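Local coordinates for protein putative branched-chain amino acid aminotransferase IlvE (Streptococcus mutans, PDB 4DQN) that probably catalyses the transfer of the amino group of leucine, isoleucine or valine to 2-oxoglutarate, with pyridoxal 5'-phosphate as cofactor, at residues I172-D177 with A217-I222; L197-V202 with V211-P216. All blocks are in the same frame, centred on the assembly; numbering follows the deposited sequence.

Interaction 1 of 2, residues I172-D177 with A217-I222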
loop_
_atom_site.group_PDB
_atom_site.type_symbol
_atom_site.label_atom_id
_atom_site.label_comp_id
_atom_site.label_asym_id
_atom_site.label_seq_id
_atom_site.Cartn_x
_atom_site.Cartn_y
_atom_site.Cartn_z
ATOM N N ILE A 172 -14.625 17.546 -1.325
ATOM C CA ILE A 172 -14.623 16.700 -0.124
ATOM C C ILE A 172 -15.609 15.548 -0.312
ATOM O O ILE A 172 -16.808 15.784 -0.453
ATOM C CB ILE A 172 -15.005 17.499 1.127
ATOM C CG1 ILE A 172 -13.994 18.627 1.349
ATOM C CG2 ILE A 172 -15.055 16.580 2.340
ATOM C CD1 ILE A 172 -14.350 19.566 2.492
ATOM N N GLN A 173 -15.110 14.310 -0.330
ATOM C CA GLN A 173 -15.959 13.146 -0.602
ATOM C C GLN A 173 -15.795 12.139 0.528
ATOM O O GLN A 173 -14.838 11.364 0.544
ATOM C CB GLN A 173 -15.610 12.517 -1.969
ATOM C CG GLN A 173 -16.540 11.375 -2.427
ATOM C CD GLN A 173 -17.949 11.844 -2.774
ATOM O OE1 GLN A 173 -18.149 12.989 -3.183
ATOM N NE2 GLN A 173 -18.933 10.959 -2.610
ATOM N N ASP A 174 -16.749 12.145 1.460
ATOM C CA ASP A 174 -16.581 11.491 2.763
ATOM C C ASP A 174 -16.569 9.957 2.788
ATOM O O ASP A 174 -16.233 9.367 3.817
ATOM C CB ASP A 174 -17.620 12.023 3.760
ATOM C CG ASP A 174 -17.312 13.429 4.209
ATOM O OD1 ASP A 174 -16.295 13.591 4.912
ATOM O OD2 ASP A 174 -18.068 14.366 3.863
ATOM N N ASP A 175 -16.924 9.311 1.679
ATOM C CA ASP A 175 -16.897 7.842 1.638
ATOM C C ASP A 175 -15.572 7.230 1.126
ATOM O O ASP A 175 -15.544 6.066 0.714
ATOM C CB ASP A 175 -18.101 7.280 0.862
ATOM C CG ASP A 175 -18.290 7.937 -0.494
ATOM O OD1 ASP A 175 -17.802 9.075 -0.685
ATOM O OD2 ASP A 175 -18.951 7.326 -1.365
ATOM N N TYR A 176 -14.481 8.004 1.156
ATOM C CA TYR A 176 -13.130 7.464 0.889
ATOM C C TYR A 176 -12.097 7.994 1.885
ATOM O O TYR A 176 -12.102 9.179 2.237
ATOM C CB TYR A 176 -12.660 7.763 -0.549
ATOM C CG TYR A 176 -13.578 7.242 -1.629
ATOM C CD1 TYR A 176 -14.490 8.081 -2.248
ATOM C CD2 TYR A 176 -13.539 5.906 -2.025
ATOM C CE1 TYR A 176 -15.335 7.618 -3.231
ATOM C CE2 TYR A 176 -14.384 5.433 -3.016
ATOM C CZ TYR A 176 -15.283 6.298 -3.610
ATOM O OH TYR A 176 -16.137 5.854 -4.597
ATOM N N ASP A 177 -11.216 7.110 2.347
ATOM C CA ASP A 177 -10.078 7.528 3.164
ATOM C C ASP A 177 -8.789 7.152 2.445
ATOM O O ASP A 177 -8.693 6.062 1.874
ATOM C CB ASP A 177 -10.099 6.835 4.537
ATOM C CG ASP A 177 -11.359 7.134 5.341
ATOM O OD1 ASP A 177 -11.770 8.319 5.412
ATOM O OD2 ASP A 177 -11.927 6.171 5.914
ATOM N N ALA A 217 -11.300 9.109 11.495
ATOM C CA ALA A 217 -12.084 8.761 12.681
ATOM C C ALA A 217 -13.464 9.409 12.665
ATOM O O ALA A 217 -14.487 8.721 12.745
ATOM C CB ALA A 217 -11.338 9.156 13.951
ATOM N N THR A 218 -13.487 10.736 12.569
ATOM C CA THR A 218 -14.730 11.483 12.758
ATOM C C THR A 218 -15.244 12.227 11.515
ATOM O O THR A 218 -16.411 12.627 11.470
ATOM C CB THR A 218 -14.587 12.482 13.924
ATOM O OG1 THR A 218 -13.807 13.609 13.508
ATOM C CG2 THR A 218 -13.889 11.817 15.099
ATOM N N HIS A 219 -14.377 12.410 10.517
ATOM C CA HIS A 219 -14.732 13.156 9.307
ATOM C C HIS A 219 -15.314 14.530 9.635
ATOM O O HIS A 219 -16.407 14.880 9.186
ATOM C CB HIS A 219 -15.678 12.344 8.407
ATOM C CG HIS A 219 -14.975 11.314 7.579
ATOM N ND1 HIS A 219 -14.870 11.402 6.205
ATOM C CD2 HIS A 219 -14.318 10.183 7.932
ATOM C CE1 HIS A 219 -14.184 10.370 5.749
ATOM N NE2 HIS A 219 -13.833 9.615 6.777
ATOM N N THR A 220 -14.573 15.302 10.426
ATOM C CA THR A 220 -15.008 16.646 10.780
ATOM C C THR A 220 -13.890 17.684 10.592
ATOM O O THR A 220 -14.134 18.895 10.628
ATOM C CB THR A 220 -15.517 16.678 12.223
ATOM O OG1 THR A 220 -16.200 17.915 12.461
ATOM C CG2 THR A 220 -14.358 16.546 13.181
ATOM N N LYS A 221 -12.668 17.198 10.379
ATOM C CA LYS A 221 -11.498 18.063 10.249
ATOM C C LYS A 221 -10.745 17.715 8.972
ATOM O O LYS A 221 -10.690 16.548 8.572
ATOM C CB LYS A 221 -10.571 17.863 11.445
ATOM C CG LYS A 221 -11.220 18.119 12.792
ATOM C CD LYS A 221 -10.329 17.630 13.929
ATOM C CE LYS A 221 -10.017 16.150 13.753
ATOM N NZ LYS A 221 -9.059 15.626 14.767
ATOM N N ILE A 222 -10.169 18.725 8.332
ATOM C CA ILE A 222 -9.428 18.524 7.092
ATOM C C ILE A 222 -8.085 17.866 7.368
ATOM O O ILE A 222 -7.377 18.239 8.310
ATOM C CB ILE A 222 -9.209 19.862 6.346
ATOM C CG1 ILE A 222 -10.544 20.392 5.816
ATOM C CG2 ILE A 222 -8.233 19.692 5.190
ATOM C CD1 ILE A 222 -10.418 21.728 5.078
HETATM O O HOH W 1 -13.671 6.955 7.642
#
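His219 reaches between Asp174 and Asp177 and engages each through a different ring nitrogen. Its ND1 donates to Asp174 OD1 over 2.9 Å, nearly straight at 166°; the oxygen lies in the imidazole plane and is met on its anti lone pair. The carboxylate itself is turned 63° from the ring. At the other nitrogen, NE2 makes a weak, bent bond to Asp177 OD1, 2.8 Å away. Water 1 reinforces this side, lying 2.8 Å from His219 NE2 and giving a hydrogen to Asp177 OD2 at 2.6 Å. His219 has its CG beside the backbone N (chi1 -80°), which carries the imidazole toward the turn. Histidine suits this place because its flat ring offers a nitrogen at two separate edges, and two nearby carboxylates would be expected to stabilise its protonated form. The acids are held in turn: Asp174 OD2 by His301, and Asp177 OD2 by the backbone of His182 of the second subunit. Asp174 sits inside the type I turn Gln173–Tyr176 and Asp177 directly follows it, both with CB directed toward 217-222. This is a histidine–carboxylate network joining loops that follow two parallel strands, 168-172 and 211-214, at the dimer interface.

Interaction 2 of 2, residues L197-V202 with V211-P216; sequences LLPGKV and VIYLDP
Pro199 meets Tyr213 and Val211 in a buried, apolar contact between a helix and a strand. The proline ring reaches the phenol end of Tyr213, with Pro199 CG 3.3 Å from Tyr213 OH and 4.2 Å from Tyr213 CE2. It comes in at the edge of the aromatic ring, near its plane, and the two side chains cross at about a right angle. Tyrosine is long enough to span the gap from the strand: with CG beside the backbone N (chi1 -63°), its ring extends to the helix although its CB does not point there. Val211 packs alongside, its CG2 lying 3.7 Å from Pro199 O and 4.3 Å from Pro199 CB. Its other methyl, CG1, sits 3.4 Å above the centre of the Tyr213 ring, an arrangement with the geometry of a CH-pi contact. Val211 chi1, at 147°, departs from a staggered value, which is consistent with close packing.

The helix and strand belong to a beta-alpha-beta crossover in which strand 168-172 leads through helix 190-205 to the parallel strand 211-214. Alternation along the strand puts Val211 and Tyr213 on the helix side of the sheet, Val211 directly and Tyr213 through the reach of its ring; on the other face Ile212 packs against Phe170 and Ile172. Ser196 touches Tyr213 and Ala203 touches Val211, so small residues flank Pro199 along the inward side of the helix.

Backbone bonds run within the helix and between the strand and its sheet neighbours. Proline has no N-H to give, and the helix is kinked where Pro199 N lacks a bond to the preceding turn; regular pairing is present beyond it, with Lys201 N bonded to Leu197 O at 3.0 Å. In the strand, Ile212 pairs with Leu171, and Tyr213 with strand 222-225.

Exposed Lys201 forms a salt bridge with Glu205, while Thr218 OG1 and the N-H groups of Thr220 and Lys221 satisfy the buried Asp215 carboxylate.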
loop_
_atom_site.group_PDB
_atom_site.type_symbol
_atom_site.label_atom_id
_atom_site.label_comp_id
_atom_site.label_asym_id
_atom_site.label_seq_id
_atom_site.Cartn_x
_atom_site.Cartn_y
_atom_site.Cartn_z
ATOM N N LEU A 197 -6.477 6.332 -5.609
ATOM C CA LEU A 197 -6.719 6.245 -7.059
ATOM C C LEU A 197 -8.205 6.380 -7.414
ATOM O O LEU A 197 -8.577 7.169 -8.291
ATOM C CB LEU A 197 -6.160 4.940 -7.631
ATOM C CG LEU A 197 -4.637 4.813 -7.684
ATOM C CD1 LEU A 197 -4.230 3.385 -8.052
ATOM C CD2 LEU A 197 -4.082 5.807 -8.682
ATOM N N LEU A 198 -9.056 5.614 -6.734
ATOM C CA LEU A 198 -10.487 5.653 -7.030
ATOM C C LEU A 198 -11.132 7.003 -6.664
ATOM O O LEU A 198 -11.823 7.588 -7.500
ATOM C CB LEU A 198 -11.225 4.461 -6.391
ATOM C CG LEU A 198 -12.740 4.301 -6.571
ATOM C CD1 LEU A 198 -13.123 4.292 -8.050
ATOM C CD2 LEU A 198 -13.216 3.012 -5.882
ATOM N N PRO A 199 -10.908 7.508 -5.428
ATOM C CA PRO A 199 -11.495 8.835 -5.159
ATOM C C PRO A 199 -10.963 9.936 -6.075
ATOM O O PRO A 199 -11.729 10.833 -6.445
ATOM C CB PRO A 199 -11.112 9.117 -3.692
ATOM C CG PRO A 199 -10.070 8.071 -3.322
ATOM C CD PRO A 199 -10.394 6.883 -4.193
ATOM N N GLY A 200 -9.685 9.864 -6.444
ATOM C CA GLY A 200 -9.140 10.784 -7.427
ATOM C C GLY A 200 -9.974 10.763 -8.700
ATOM O O GLY A 200 -10.399 11.809 -9.195
ATOM N N LYS A 201 -10.216 9.565 -9.224
ATOM C CA LYS A 201 -11.012 9.402 -10.444
ATOM C C LYS A 201 -12.413 9.995 -10.279
ATOM O O LYS A 201 -12.925 10.670 -11.176
ATOM C CB LYS A 201 -11.102 7.916 -10.825
ATOM C CG LYS A 201 -11.962 7.627 -12.060
ATOM C CD LYS A 201 -11.809 6.167 -12.493
ATOM C CE LYS A 201 -12.629 5.844 -13.739
ATOM N NZ LYS A 201 -14.088 5.829 -13.449
ATOM N N VAL A 202 -13.028 9.736 -9.128
ATOM C CA VAL A 202 -14.336 10.307 -8.802
ATOM C C VAL A 202 -14.305 11.837 -8.866
ATOM O O VAL A 202 -15.180 12.461 -9.485
ATOM C CB VAL A 202 -14.823 9.847 -7.405
ATOM C CG1 VAL A 202 -16.123 10.562 -7.018
ATOM C CG2 VAL A 202 -15.020 8.333 -7.387
ATOM N N VAL A 211 -9.421 15.263 -4.469
ATOM C CA VAL A 211 -10.253 15.166 -3.284
ATOM C C VAL A 211 -9.522 15.790 -2.087
ATOM O O VAL A 211 -8.294 15.670 -1.969
ATOM C CB VAL A 211 -10.654 13.674 -3.018
ATOM C CG1 VAL A 211 -10.787 13.371 -1.539
ATOM C CG2 VAL A 211 -11.949 13.330 -3.741
ATOM N N ILE A 212 -10.259 16.509 -1.238
ATOM C CA ILE A 212 -9.752 16.879 0.085
ATOM C C ILE A 212 -10.305 15.855 1.077
ATOM O O ILE A 212 -11.518 15.670 1.179
ATOM C CB ILE A 212 -10.164 18.310 0.485
ATOM C CG1 ILE A 212 -9.431 19.332 -0.387
ATOM C CG2 ILE A 212 -9.845 18.594 1.935
ATOM C CD1 ILE A 212 -9.867 20.769 -0.123
ATOM N N TYR A 213 -9.410 15.163 1.770
ATOM C CA TYR A 213 -9.793 14.103 2.690
ATOM C C TYR A 213 -9.987 14.664 4.081
ATOM O O TYR A 213 -9.259 15.564 4.485
ATOM C CB TYR A 213 -8.703 13.027 2.736
ATOM C CG TYR A 213 -8.502 12.329 1.419
ATOM C CD1 TYR A 213 -7.554 12.779 0.510
ATOM C CD2 TYR A 213 -9.269 11.223 1.080
ATOM C CE1 TYR A 213 -7.373 12.145 -0.699
ATOM C CE2 TYR A 213 -9.100 10.583 -0.123
ATOM C CZ TYR A 213 -8.156 11.045 -1.009
ATOM O OH TYR A 213 -8.001 10.398 -2.213
ATOM N N LEU A 214 -10.956 14.130 4.820
ATOM C CA LEU A 214 -11.163 14.543 6.206
ATOM C C LEU A 214 -10.607 13.473 7.135
ATOM O O LEU A 214 -10.224 12.389 6.681
ATOM C CB LEU A 214 -12.644 14.785 6.500
ATOM C CG LEU A 214 -13.380 15.699 5.527
ATOM C CD1 LEU A 214 -14.755 16.057 6.064
ATOM C CD2 LEU A 214 -12.547 16.953 5.263
ATOM N N ASP A 215 -10.548 13.774 8.429
ATOM C CA ASP A 215 -9.971 12.835 9.391
ATOM C C ASP A 215 -10.785 11.541 9.382
ATOM O O ASP A 215 -12.016 11.581 9.412
ATOM C CB ASP A 215 -9.874 13.458 10.790
ATOM C CG ASP A 215 -11.220 13.615 11.454
ATOM O OD1 ASP A 215 -11.963 14.547 11.078
ATOM O OD2 ASP A 215 -11.525 12.809 12.362
ATOM N N PRO A 216 -10.096 10.388 9.288
ATOM C CA PRO A 216 -10.802 9.112 9.094
ATOM C C PRO A 216 -11.658 8.683 10.287
ATOM O O PRO A 216 -12.641 7.969 10.087
ATOM C CB PRO A 216 -9.668 8.105 8.842
ATOM C CG PRO A 216 -8.419 8.760 9.388
ATOM C CD PRO A 216 -8.632 10.241 9.192
#

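The two contacts lie on the same side of the chain's centre, with their own centres about 8 Å apart, and share the architecture around strand 211-214. Interaction 2 is wholly buried and apolar, fixing the crossover helix to one face of the sheet. Interaction 1 is partly buried and polar, tying together loops that leave the C-terminal ends of two neighbouring parallel strands, where charged groups can reach water and the second subunit. Asp215 links them: its backbone N and side-chain OD1 probably hydrogen-bond to Lys221 O and Thr220 N, respectively, closing the turn from Asp215 to Lys221 that carries His219. Tyr176 adds a second link by packing on Pro199, while Leu214 packs against Asp174.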